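PDB 3SDO: nitrilotriacetate monooxygenase, which probably acts as a flavin-dependent monooxygenase of the NtaA/SnaA/DszA family, inserting oxygen from molecular oxygen into its substrate with the help of FMN. Local coordinates for residues 12-17 against 54-60; 100-106 against 153-157; 208-213 against 439-443. All blocks are in the same frame, centred on the assembly; numbering follows the deposited sequence.

Contact 1. Residues 12-17 against 54-60; sequences FGVLIQ and IAFAFIA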
ATOM      1  N   PHE A  12      20.421   1.477  12.386  1.00 18.17           N
ATOM      2  CA  PHE A  12      20.141   0.332  11.519  1.00 17.70           C
ATOM      3  C   PHE A  12      18.755   0.373  10.948  1.00 17.76           C
ATOM      4  O   PHE A  12      17.783   0.751  11.625  1.00 17.96           O
ATOM      5  CB  PHE A  12      20.285  -0.971  12.288  1.00 17.98           C
ATOM      6  CG  PHE A  12      21.708  -1.294  12.640  1.00 17.72           C
ATOM      7  CD1 PHE A  12      22.494  -1.999  11.772  1.00 16.41           C
ATOM      8  CD2 PHE A  12      22.249  -0.857  13.831  1.00 18.04           C
ATOM      9  CE1 PHE A  12      23.824  -2.286  12.084  1.00 19.02           C
ATOM     10  CE2 PHE A  12      23.540  -1.144  14.162  1.00 19.00           C
ATOM     11  CZ  PHE A  12      24.346  -1.859  13.271  1.00 19.60           C
ATOM     12  N   GLY A  13      18.664  -0.077   9.707  1.00 18.14           N
ATOM     13  CA  GLY A  13      17.393  -0.424   9.083  1.00 17.70           C
ATOM     14  C   GLY A  13      17.448  -1.886   8.689  1.00 17.76           C
ATOM     15  O   GLY A  13      18.530  -2.439   8.529  1.00 18.04           O
ATOM     16  N   VAL A  14      16.293  -2.512   8.492  1.00 17.58           N
ATOM     17  CA  VAL A  14      16.262  -3.888   7.984  1.00 17.93           C
ATOM     18  C   VAL A  14      15.396  -3.986   6.734  1.00 18.37           C
ATOM     19  O   VAL A  14      14.211  -3.594   6.726  1.00 17.73           O
ATOM     20  CB  VAL A  14      15.841  -4.915   9.087  1.00 17.14           C
ATOM     21  CG1 VAL A  14      14.460  -4.605   9.649  1.00 18.14           C
ATOM     22  CG2 VAL A  14      15.905  -6.305   8.576  1.00 16.54           C
ATOM     23  N   LEU A  15      16.039  -4.447   5.665  1.00 20.17           N
ATOM     24  CA  LEU A  15      15.370  -4.816   4.432  1.00 21.32           C
ATOM     25  C   LEU A  15      14.652  -6.124   4.684  1.00 21.82           C
ATOM     26  O   LEU A  15      15.297  -7.155   4.913  1.00 23.16           O
ATOM     27  CB  LEU A  15      16.376  -5.005   3.290  1.00 22.42           C
ATOM     28  CG  LEU A  15      15.825  -5.730   2.030  1.00 24.85           C
ATOM     29  CD1 LEU A  15      14.746  -4.866   1.385  1.00 24.55           C
ATOM     30  CD2 LEU A  15      16.913  -6.127   0.999  1.00 28.46           C
ATOM     31  N   ILE A  16      13.326  -6.124   4.641  1.00 21.82           N
ATOM     32  CA  ILE A  16      12.613  -7.388   4.785  1.00 21.83           C
ATOM     33  C   ILE A  16      12.181  -7.847   3.403  1.00 22.27           C
ATOM     34  O   ILE A  16      11.103  -7.499   2.924  1.00 23.33           O
ATOM     35  CB  ILE A  16      11.441  -7.277   5.757  1.00 21.94           C
ATOM     36  CG1 ILE A  16      11.902  -6.611   7.054  1.00 21.65           C
ATOM     37  CG2 ILE A  16      10.873  -8.646   6.038  1.00 21.93           C
ATOM     38  CD1 ILE A  16      10.807  -6.478   8.089  1.00 20.39           C
ATOM     39  N   GLN A  17      13.065  -8.598   2.748  1.00 22.12           N
ATOM     40  CA  GLN A  17      12.842  -9.095   1.410  1.00 21.51           C
ATOM     41  C   GLN A  17      12.246 -10.504   1.498  1.00 21.44           C
ATOM     42  O   GLN A  17      12.828 -11.463   1.017  1.00 21.25           O
ATOM     43  CB  GLN A  17      14.165  -9.123   0.652  1.00 22.22           C
ATOM     44  CG  GLN A  17      14.064  -9.265  -0.848  1.00 23.08           C
ATOM     45  CD  GLN A  17      13.680  -7.969  -1.545  1.00 25.43           C
ATOM     46  OE1 GLN A  17      12.944  -7.158  -0.996  1.00 25.41           O
ATOM     47  NE2 GLN A  17      14.139  -7.799  -2.790  1.00 25.65           N
ATOM     48  N   ILE A  54      16.130  -1.642  16.203  1.00 17.68           N
ATOM     49  CA  ILE A  54      16.355  -1.297  14.806  1.00 17.31           C
ATOM     50  C   ILE A  54      15.386  -0.168  14.417  1.00 16.71           C
ATOM     51  O   ILE A  54      14.213  -0.190  14.746  1.00 15.67           O
ATOM     52  CB  ILE A  54      16.262  -2.558  13.893  1.00 16.64           C
ATOM     53  CG1 ILE A  54      17.443  -3.471  14.185  1.00 17.89           C
ATOM     54  CG2 ILE A  54      16.271  -2.192  12.412  1.00 16.87           C
ATOM     55  CD1 ILE A  54      17.444  -4.812  13.428  1.00 17.04           C
ATOM     56  N   ALA A  55      15.905   0.841  13.743  1.00 17.25           N
ATOM     57  CA  ALA A  55      15.157   2.111  13.539  1.00 16.81           C
ATOM     58  C   ALA A  55      14.019   2.012  12.519  1.00 16.61           C
ATOM     59  O   ALA A  55      13.004   2.700  12.648  1.00 16.46           O
ATOM     60  CB  ALA A  55      16.112   3.195  13.087  1.00 17.34           C
ATOM     61  N   PHE A  56      14.208   1.232  11.458  1.00 16.30           N
ATOM     62  CA  PHE A  56      13.162   1.139  10.421  1.00 16.31           C
ATOM     63  C   PHE A  56      13.179  -0.214   9.716  1.00 16.48           C
ATOM     64  O   PHE A  56      14.213  -0.881   9.668  1.00 16.60           O
ATOM     65  CB  PHE A  56      13.242   2.310   9.402  1.00 15.52           C
ATOM     66  CG  PHE A  56      14.507   2.374   8.641  1.00 16.34           C
ATOM     67  CD1 PHE A  56      15.617   2.978   9.189  1.00 14.97           C
ATOM     68  CD2 PHE A  56      14.620   1.799   7.368  1.00 14.85           C
ATOM     69  CE1 PHE A  56      16.818   3.027   8.482  1.00 17.31           C
ATOM     70  CE2 PHE A  56      15.805   1.841   6.677  1.00 17.56           C
ATOM     71  CZ  PHE A  56      16.912   2.443   7.231  1.00 17.39           C
ATOM     72  N   ALA A  57      12.003  -0.621   9.241  1.00 15.84           N
ATOM     73  CA  ALA A  57      11.843  -1.724   8.301  1.00 16.04           C
ATOM     74  C   ALA A  57      11.699  -1.106   6.912  1.00 16.72           C
ATOM     75  O   ALA A  57      10.988  -0.106   6.756  1.00 16.91           O
ATOM     76  CB  ALA A  57      10.589  -2.579   8.662  1.00 16.40           C
ATOM     77  N   PHE A  58      12.383  -1.696   5.927  1.00 17.41           N
ATOM     78  CA  PHE A  58      12.394  -1.236   4.548  1.00 17.84           C
ATOM     79  C   PHE A  58      11.826  -2.339   3.634  1.00 18.01           C
ATOM     80  O   PHE A  58      12.268  -3.494   3.669  1.00 18.49           O
ATOM     81  CB  PHE A  58      13.817  -0.828   4.130  1.00 18.61           C
ATOM     82  CG  PHE A  58      13.979  -0.547   2.646  1.00 20.00           C
ATOM     83  CD1 PHE A  58      13.068   0.239   1.966  1.00 24.39           C
ATOM     84  CD2 PHE A  58      15.047  -1.073   1.942  1.00 22.78           C
ATOM     85  CE1 PHE A  58      13.208   0.490   0.593  1.00 24.99           C
ATOM     86  CE2 PHE A  58      15.207  -0.830   0.571  1.00 23.84           C
ATOM     87  CZ  PHE A  58      14.289  -0.056  -0.105  1.00 24.90           C
ATOM     88  N   ILE A  59      10.803  -1.962   2.877  1.00 17.33           N
ATOM     89  CA  ILE A  59      10.128  -2.810   1.908  1.00 17.61           C
ATOM     90  C   ILE A  59      10.496  -2.281   0.539  1.00 17.78           C
ATOM     91  O   ILE A  59      10.011  -1.221   0.120  1.00 18.13           O
ATOM     92  CB  ILE A  59       8.602  -2.796   2.102  1.00 16.83           C
ATOM     93  CG1 ILE A  59       8.244  -3.263   3.516  1.00 17.41           C
ATOM     94  CG2 ILE A  59       7.897  -3.720   1.081  1.00 16.39           C
ATOM     95  CD1 ILE A  59       8.763  -4.685   3.855  1.00 15.82           C
ATOM     96  N   ALA A  60      11.416  -2.996  -0.108  1.00 17.80           N
ATOM     97  CA  ALA A  60      11.816  -2.753  -1.481  1.00 18.64           C
ATOM     98  C   ALA A  60      10.681  -3.203  -2.396  1.00 18.48           C
ATOM     99  O   ALA A  60       9.745  -3.853  -1.954  1.00 17.92           O
ATOM    100  CB  ALA A  60      13.125  -3.535  -1.823  1.00 19.06           C
TER
HETATM  101  O   HOH W   1      11.298  -5.886   0.488  1.00 16.40           O
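V14 is bonded to the neighbouring strand through both its backbone polar atoms. V14 N donates to F56 O at 2.9 Å, and V14 O accepts from F58 N at 2.8 Å. I16 N then donates to F58 O, almost straight down the carbonyl bond. Before the strand 56-59 begins, A55 N reaches F12 O at 2.8 Å in a more bent bond.

The side chains alternate between two faces. F56, F58 and L15 lie on one, V14 and A57 on the other. G13 has no side chain, and the F56 ring lies flat over its backbone. G13 CA stands 3.5 Å from the F56 ring centroid, 13° off the normal, a CH-pi contact. The ring gets there because F56 CG sits between the backbone N and the carbonyl carbon (chi1 61°). L15 CD1 packs on F58 CD2 at 3.8 Å and also touches A60 CB.

This is a neighbouring parallel strand pair in the TIM-barrel fold of the luciferase-like monooxygenases. F56 and F58 point into the barrel, where their rings meet F217 and F237. The V14 face turns to the surrounding helices. There I54 CG2 packs across V14 CG1 at about a right angle, 4.1 Å away, and I54 also touches L405 and V409 of helix 401-418. I16 CD1 covers A57 CB at 3.9 Å.

At the C-terminal ends of the strands, one water donates to I16 O and Q17 OE1 and accepts weakly from A60 N. F58 touches T98, a predicted FMN-binding residue, and A60 directly precedes D61, another.

Contact 2. Residues 100-106 against 153-157; sequences SSSYSEP and IAAEH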
ATOM      1  N   SER A 100       7.864   4.097  -7.299  1.00 23.20           N
ATOM      2  CA  SER A 100       8.492   4.668  -8.477  1.00 25.68           C
ATOM      3  C   SER A 100       7.922   6.043  -8.833  1.00 25.36           C
ATOM      4  O   SER A 100       6.716   6.263  -8.787  1.00 26.12           O
ATOM      5  CB  SER A 100       8.316   3.708  -9.678  1.00 26.79           C
ATOM      6  OG  SER A 100       8.185   4.430 -10.891  1.00 29.75           O
ATOM      7  N   SER A 101       8.806   6.952  -9.220  1.00 25.84           N
ATOM      8  CA  SER A 101       8.413   8.266  -9.694  1.00 26.46           C
ATOM      9  C   SER A 101       7.791   8.206 -11.078  1.00 26.91           C
ATOM     10  O   SER A 101       6.990   9.051 -11.398  1.00 27.04           O
ATOM     11  CB  SER A 101       9.628   9.192  -9.799  1.00 26.92           C
ATOM     12  OG  SER A 101      10.390   9.138  -8.626  1.00 28.54           O
ATOM     13  N   SER A 102       8.189   7.240 -11.905  1.00 27.27           N
ATOM     14  CA  SER A 102       7.732   7.217 -13.316  1.00 28.52           C
ATOM     15  C   SER A 102       6.353   6.605 -13.476  1.00 27.63           C
ATOM     16  O   SER A 102       5.642   6.926 -14.425  1.00 28.25           O
ATOM     17  CB  SER A 102       8.722   6.464 -14.203  1.00 28.96           C
ATOM     18  OG  SER A 102      10.021   7.022 -14.100  1.00 32.21           O
ATOM     19  N   TYR A 103       5.951   5.761 -12.530  1.00 26.63           N
ATOM     20  CA  TYR A 103       4.734   4.974 -12.699  1.00 26.46           C
ATOM     21  C   TYR A 103       3.718   5.184 -11.577  1.00 26.38           C
ATOM     22  O   TYR A 103       2.961   4.291 -11.250  1.00 24.98           O
ATOM     23  CB  TYR A 103       5.111   3.497 -12.855  1.00 26.70           C
ATOM     24  CG  TYR A 103       6.121   3.281 -13.967  1.00 27.25           C
ATOM     25  CD1 TYR A 103       5.849   3.697 -15.259  1.00 28.00           C
ATOM     26  CD2 TYR A 103       7.375   2.734 -13.706  1.00 28.86           C
ATOM     27  CE1 TYR A 103       6.778   3.519 -16.288  1.00 29.47           C
ATOM     28  CE2 TYR A 103       8.306   2.538 -14.733  1.00 29.30           C
ATOM     29  CZ  TYR A 103       7.999   2.944 -16.016  1.00 30.22           C
ATOM     30  OH  TYR A 103       8.922   2.766 -17.021  1.00 31.66           O
ATOM     31  N   SER A 104       3.709   6.396 -11.029  1.00 27.19           N
ATOM     32  CA  SER A 104       2.789   6.787  -9.964  1.00 27.66           C
ATOM     33  C   SER A 104       2.411   8.236 -10.177  1.00 27.65           C
ATOM     34  O   SER A 104       3.233   9.052 -10.632  1.00 28.45           O
ATOM     35  CB  SER A 104       3.478   6.694  -8.635  1.00 28.03           C
ATOM     36  OG  SER A 104       4.428   7.761  -8.554  1.00 30.03           O
ATOM     37  N   GLU A 105       1.169   8.566  -9.875  1.00 26.40           N
ATOM     38  CA  GLU A 105       0.744   9.970  -9.914  1.00 26.04           C
ATOM     39  C   GLU A 105       1.179  10.643  -8.612  1.00 23.99           C
ATOM     40  O   GLU A 105       0.879  10.131  -7.533  1.00 22.00           O
ATOM     41  CB  GLU A 105      -0.770  10.077 -10.087  1.00 26.32           C
ATOM     42  CG  GLU A 105      -1.254   9.799 -11.487  1.00 30.78           C
ATOM     43  CD  GLU A 105      -1.072  10.993 -12.470  1.00 37.02           C
ATOM     44  OE1 GLU A 105      -0.789  12.144 -12.045  1.00 40.66           O
ATOM     45  OE2 GLU A 105      -1.244  10.773 -13.689  1.00 40.52           O
ATOM     46  N   PRO A 106       1.857  11.803  -8.700  1.00 22.82           N
ATOM     47  CA  PRO A 106       2.306  12.445  -7.458  1.00 22.15           C
ATOM     48  C   PRO A 106       1.184  12.699  -6.434  1.00 20.89           C
ATOM     49  O   PRO A 106       1.421  12.566  -5.240  1.00 19.12           O
ATOM     50  CB  PRO A 106       2.905  13.781  -7.930  1.00 22.90           C
ATOM     51  CG  PRO A 106       2.560  13.912  -9.357  1.00 24.10           C
ATOM     52  CD  PRO A 106       2.248  12.569  -9.896  1.00 23.54           C
ATOM     53  N   ILE A 153      12.370  13.826 -14.241  1.00 26.99           N
ATOM     54  CA  ILE A 153      11.025  13.377 -13.862  1.00 26.30           C
ATOM     55  C   ILE A 153      10.925  13.166 -12.354  1.00 25.25           C
ATOM     56  O   ILE A 153       9.988  13.638 -11.721  1.00 25.07           O
ATOM     57  CB  ILE A 153      10.631  12.059 -14.620  1.00 26.48           C
ATOM     58  CG1 ILE A 153      10.362  12.349 -16.101  1.00 27.35           C
ATOM     59  CG2 ILE A 153       9.406  11.366 -14.008  1.00 25.24           C
ATOM     60  CD1 ILE A 153      10.176  11.064 -16.943  1.00 26.66           C
ATOM     61  N   ALA A 154      11.901  12.453 -11.798  1.00 23.98           N
ATOM     62  CA  ALA A 154      11.938  12.131 -10.380  1.00 23.27           C
ATOM     63  C   ALA A 154      12.073  13.384  -9.501  1.00 22.49           C
ATOM     64  O   ALA A 154      11.449  13.490  -8.448  1.00 21.36           O
ATOM     65  CB  ALA A 154      13.092  11.157 -10.099  1.00 22.38           C
ATOM     66  N   ALA A 155      12.879  14.337  -9.937  1.00 23.26           N
ATOM     67  CA  ALA A 155      13.064  15.568  -9.169  1.00 22.94           C
ATOM     68  C   ALA A 155      11.768  16.365  -9.114  1.00 22.91           C
ATOM     69  O   ALA A 155      11.387  16.834  -8.044  1.00 21.78           O
ATOM     70  CB  ALA A 155      14.214  16.428  -9.754  1.00 23.70           C
ATOM     71  N   GLU A 156      11.113  16.550 -10.267  1.00 23.36           N
ATOM     72  CA  GLU A 156       9.856  17.299 -10.314  1.00 24.10           C
ATOM     73  C   GLU A 156       8.737  16.584  -9.534  1.00 23.50           C
ATOM     74  O   GLU A 156       7.970  17.216  -8.815  1.00 24.13           O
ATOM     75  CB  GLU A 156       9.394  17.546 -11.758  1.00 25.15           C
ATOM     76  CG  GLU A 156       8.242  18.541 -11.834  1.00 26.90           C
ATOM     77  CD  GLU A 156       7.716  18.772 -13.235  1.00 28.38           C
ATOM     78  OE1 GLU A 156       8.473  18.550 -14.211  1.00 28.22           O
ATOM     79  OE2 GLU A 156       6.533  19.164 -13.348  1.00 26.31           O
ATOM     80  N   HIS A 157       8.652  15.278  -9.709  1.00 22.29           N
ATOM     81  CA  HIS A 157       7.674  14.428  -9.016  1.00 22.30           C
ATOM     82  C   HIS A 157       7.799  14.592  -7.491  1.00 21.62           C
ATOM     83  O   HIS A 157       6.802  14.780  -6.779  1.00 21.14           O
ATOM     84  CB  HIS A 157       7.922  12.971  -9.447  1.00 21.92           C
ATOM     85  CG  HIS A 157       6.930  11.979  -8.930  1.00 21.46           C
ATOM     86  ND1 HIS A 157       6.926  11.549  -7.622  1.00 22.94           N
ATOM     87  CD2 HIS A 157       5.956  11.274  -9.564  1.00 19.55           C
ATOM     88  CE1 HIS A 157       5.983  10.631  -7.467  1.00 22.92           C
ATOM     89  NE2 HIS A 157       5.370  10.460  -8.628  1.00 18.29           N
TER
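The imidazole of H157 is held between S101 and P106. S101 CA lies over the centre of one face, 3.9 Å from the H157 ring centroid. P106 CB lies over the centre of the opposite face, 4.3 Å from the H157 ring centroid. Both are CH-pi contacts. At the edge, S104 O lies in the ring plane, while S104 OG is tilted 27° out of it.

The setting is a beta-alpha loop of the TIM barrel, which leads from strand 94-100 into helix 106-119. Its partner is helix 150-165, which carries H157. E105 is at the N-cap of helix 106-119, and P106, its first residue, packs on the ring. W126 and F198 also meet the H157 ring.

H157 CG is anti to the backbone N (chi1 -175°), which carries the ring out from the helix to the loop. S101 CB rests on A154 CA at 3.8 Å. The loop is braced from within by an ST motif, with Y103 N donating to S100 OG. Y103 O accepts a hydrogen bond from N108 ND2 of the second subunit.

H157 NE2 donates to S104 OG at 2.9 Å and, less closely, to S104 O at 3.3 Å. S104 OG in turn donates to S100 O at 2.7 Å.

Contact 3. Residues 208-213 against 439-443; sequences RSPQGQ and YKESR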
ATOM      1  N   ARG A 208      -0.626  16.910   7.836  1.00 17.72           N
ATOM      2  CA  ARG A 208       0.768  16.532   8.085  1.00 17.73           C
ATOM      3  C   ARG A 208       0.845  15.653   9.342  1.00 17.36           C
ATOM      4  O   ARG A 208      -0.022  15.730  10.178  1.00 18.56           O
ATOM      5  CB  ARG A 208       1.623  17.794   8.232  1.00 17.80           C
ATOM      6  CG  ARG A 208       1.518  18.718   7.025  1.00 19.15           C
ATOM      7  CD  ARG A 208       2.291  20.036   7.164  1.00 20.84           C
ATOM      8  NE  ARG A 208       3.659  19.925   6.691  1.00 21.30           N
ATOM      9  CZ  ARG A 208       4.758  19.933   7.444  1.00 19.49           C
ATOM     10  NH1 ARG A 208       4.682  20.015   8.758  1.00 18.76           N
ATOM     11  NH2 ARG A 208       5.945  19.808   6.862  1.00 19.18           N
ATOM     12  N   SER A 209       1.881  14.820   9.445  1.00 16.54           N
ATOM     13  CA  SER A 209       2.063  13.858  10.538  1.00 16.73           C
ATOM     14  C   SER A 209       2.830  14.437  11.721  1.00 17.00           C
ATOM     15  O   SER A 209       3.276  15.585  11.683  1.00 17.27           O
ATOM     16  CB  SER A 209       2.830  12.630  10.021  1.00 16.25           C
ATOM     17  OG  SER A 209       4.219  12.920   9.841  1.00 17.13           O
ATOM     18  N   PRO A 210       3.015  13.634  12.776  1.00 17.60           N
ATOM     19  CA  PRO A 210       3.844  14.130  13.854  1.00 18.16           C
ATOM     20  C   PRO A 210       5.335  14.273  13.509  1.00 18.36           C
ATOM     21  O   PRO A 210       6.067  14.838  14.307  1.00 18.97           O
ATOM     22  CB  PRO A 210       3.633  13.087  14.955  1.00 18.74           C
ATOM     23  CG  PRO A 210       2.244  12.553  14.682  1.00 17.36           C
ATOM     24  CD  PRO A 210       2.226  12.452  13.199  1.00 17.34           C
ATOM     25  N   GLN A 211       5.790  13.812  12.337  1.00 17.50           N
ATOM     26  CA  GLN A 211       7.178  14.116  11.914  1.00 17.34           C
ATOM     27  C   GLN A 211       7.231  15.133  10.765  1.00 17.69           C
ATOM     28  O   GLN A 211       8.301  15.413  10.209  1.00 18.56           O
ATOM     29  CB  GLN A 211       7.937  12.851  11.559  1.00 16.38           C
ATOM     30  CG  GLN A 211       7.388  12.080  10.368  1.00 16.21           C
ATOM     31  CD  GLN A 211       8.267  10.925   9.965  1.00 15.27           C
ATOM     32  OE1 GLN A 211       9.405  10.782  10.452  1.00 16.31           O
ATOM     33  NE2 GLN A 211       7.764  10.096   9.059  1.00 10.15           N
ATOM     34  N   GLY A 212       6.077  15.698  10.432  1.00 17.92           N
ATOM     35  CA  GLY A 212       5.967  16.773   9.425  1.00 18.19           C
ATOM     36  C   GLY A 212       5.658  16.220   8.051  1.00 18.14           C
ATOM     37  O   GLY A 212       4.575  16.456   7.493  1.00 18.97           O
ATOM     38  N   GLN A 213       6.628  15.490   7.516  1.00 17.65           N
ATOM     39  CA  GLN A 213       6.502  14.767   6.274  1.00 17.26           C
ATOM     40  C   GLN A 213       7.261  13.450   6.384  1.00 17.19           C
ATOM     41  O   GLN A 213       8.202  13.320   7.193  1.00 16.76           O
ATOM     42  CB  GLN A 213       7.164  15.531   5.128  1.00 17.62           C
ATOM     43  CG  GLN A 213       6.664  16.934   4.880  1.00 18.90           C
ATOM     44  CD  GLN A 213       7.314  17.542   3.638  1.00 20.86           C
ATOM     45  OE1 GLN A 213       8.311  17.019   3.112  1.00 19.50           O
ATOM     46  NE2 GLN A 213       6.745  18.636   3.160  1.00 21.18           N
ATOM     47  N   TYR A 439      12.430  17.628  13.077  1.00 23.50           N
ATOM     48  CA  TYR A 439      11.046  17.745  12.632  1.00 23.31           C
ATOM     49  C   TYR A 439      10.988  18.565  11.342  1.00 23.42           C
ATOM     50  O   TYR A 439      11.636  19.596  11.226  1.00 23.89           O
ATOM     51  CB  TYR A 439      10.186  18.372  13.752  1.00 23.93           C
ATOM     52  CG  TYR A 439       8.765  18.614  13.327  1.00 23.95           C
ATOM     53  CD1 TYR A 439       8.375  19.849  12.787  1.00 24.92           C
ATOM     54  CD2 TYR A 439       7.815  17.597  13.392  1.00 23.99           C
ATOM     55  CE1 TYR A 439       7.075  20.059  12.361  1.00 23.76           C
ATOM     56  CE2 TYR A 439       6.523  17.804  12.986  1.00 21.88           C
ATOM     57  CZ  TYR A 439       6.157  19.024  12.466  1.00 22.33           C
ATOM     58  OH  TYR A 439       4.874  19.201  12.052  1.00 24.58           O
ATOM     59  N   LYS A 440      10.233  18.092  10.361  1.00 23.25           N
ATOM     60  CA  LYS A 440      10.148  18.770   9.074  1.00 23.73           C
ATOM     61  C   LYS A 440       9.093  19.879   9.108  1.00 23.37           C
ATOM     62  O   LYS A 440       7.904  19.603   8.965  1.00 22.25           O
ATOM     63  CB  LYS A 440       9.826  17.756   7.981  1.00 23.81           C
ATOM     64  CG  LYS A 440       9.763  18.338   6.577  1.00 27.53           C
ATOM     65  CD  LYS A 440      11.093  18.278   5.875  1.00 32.18           C
ATOM     66  CE  LYS A 440      11.024  18.919   4.483  1.00 34.07           C
ATOM     67  NZ  LYS A 440      11.878  18.160   3.527  1.00 36.03           N
ATOM     68  N   GLU A 441       9.524  21.129   9.298  1.00 23.73           N
ATOM     69  CA  GLU A 441       8.599  22.266   9.272  1.00 24.94           C
ATOM     70  C   GLU A 441       8.042  22.488   7.866  1.00 24.63           C
ATOM     71  O   GLU A 441       8.749  22.278   6.868  1.00 24.65           O
ATOM     72  CB  GLU A 441       9.261  23.586   9.721  1.00 25.74           C
ATOM     73  CG  GLU A 441       9.662  23.650  11.187  1.00 28.34           C
ATOM     74  CD  GLU A 441       8.492  23.721  12.155  1.00 31.07           C
ATOM     75  OE1 GLU A 441       7.392  24.167  11.764  1.00 33.97           O
ATOM     76  OE2 GLU A 441       8.680  23.345  13.335  1.00 32.32           O
ATOM     77  N   SER A 442       6.789  22.933   7.800  1.00 24.01           N
ATOM     78  CA  SER A 442       6.200  23.328   6.549  1.00 24.35           C
ATOM     79  C   SER A 442       7.004  24.477   5.953  1.00 26.08           C
ATOM     80  O   SER A 442       7.498  25.350   6.688  1.00 25.84           O
ATOM     81  CB  SER A 442       4.743  23.761   6.732  1.00 24.59           C
ATOM     82  OG  SER A 442       4.247  24.397   5.567  1.00 22.56           O
ATOM     83  N   ARG A 443       7.114  24.486   4.629  1.00 27.36           N
ATOM     84  CA  ARG A 443       7.650  25.650   3.916  1.00 29.55           C
ATOM     85  C   ARG A 443       6.889  26.952   4.239  1.00 31.18           C
ATOM     86  O   ARG A 443       7.419  28.036   4.040  1.00 31.91           O
ATOM     87  CB  ARG A 443       7.626  25.412   2.401  1.00 29.64           C
ATOM     88  CG  ARG A 443       6.192  25.355   1.821  1.00 30.05           C
ATOM     89  CD  ARG A 443       6.142  24.725   0.455  1.00 28.84           C
ATOM     90  NE  ARG A 443       6.760  23.406   0.476  1.00 28.75           N
ATOM     91  CZ  ARG A 443       7.267  22.791  -0.590  1.00 27.11           C
ATOM     92  NH1 ARG A 443       7.216  23.355  -1.775  1.00 27.72           N
ATOM     93  NH2 ARG A 443       7.824  21.604  -0.459  1.00 28.47           N
TER
HETATM   94  O   HOH W   2       1.674  17.874  11.923  1.00 13.58           O
HETATM   95  O   HOH W   3       9.171  20.316   1.862  1.00 21.08           O
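R208 grips the carbonyl of K440 with both end nitrogens. R208 NH2 donates to K440 O at 2.9 Å and R208 NH1 at 3.3 Å. The oxygen lies close to the guanidinium plane for both. The NH1 bond comes in the carbonyl plane, but NH2 sits well above that plane, 42° out of it. R208 is bent at chi3 (89°), and this turns the guanidinium across the 439-443 chain. Outside the two segments, NH1 makes a salt bridge with D170, which also hydrogen-bonds Y439 OH, and NH2 makes one with D166. D166 also takes a salt bridge from R443 NE and a hydrogen bond from Q213 NE2.

G212 O lies 3.5 Å above the centre of one R208 guanidinium face. S442 CA is over the opposite face, toward the rim. The planes of the guanidinium and the Y439 ring are 77° apart.

The segment 208-213 forms a type I turn from S209 to G212. Within it, S209 OG accepts from Q211 N in an ST turn and also makes a hydrogen bond with D117. Y439 lays its ring alongside this turn, with Y439 CE2 3.3 Å from G212 N. P210 O lies at the ring edge. K440 N makes a weak bond to Q211 O. Further along, K440 CG packs on Q213 CG at 3.8 Å.

The contact fixes the C-terminal tail to the loop before strand 215-218. R208 is buried, and a carbonyl brings no charge of its own, but the salt bridges to D166 and D170 probably offset its positive charge.

Overall arrangement
From the N terminus, contact 1 comes first. It closes the loop through helix 39-51, making a beta-alpha-beta unit that pairs the strands 11-15 and 56-59. Contact 2 opens at the end of the next barrel strand, 94-100. It spans helix 106-119 and strand 124-129 and ties the loop 100-106 to helix 150-165. Contact 3 closes the longest span, 225 residues, bringing the tail 439-443 back to the loop before strand 215-218. The three follow one another in series; none nests in or crosses another. Their centres lie about 21 to 23 Å apart and they do not touch. Helix 150-165 links two of them: it carries H157 of contact 2, and its Q162 touches Q213 and K440 of contact 3.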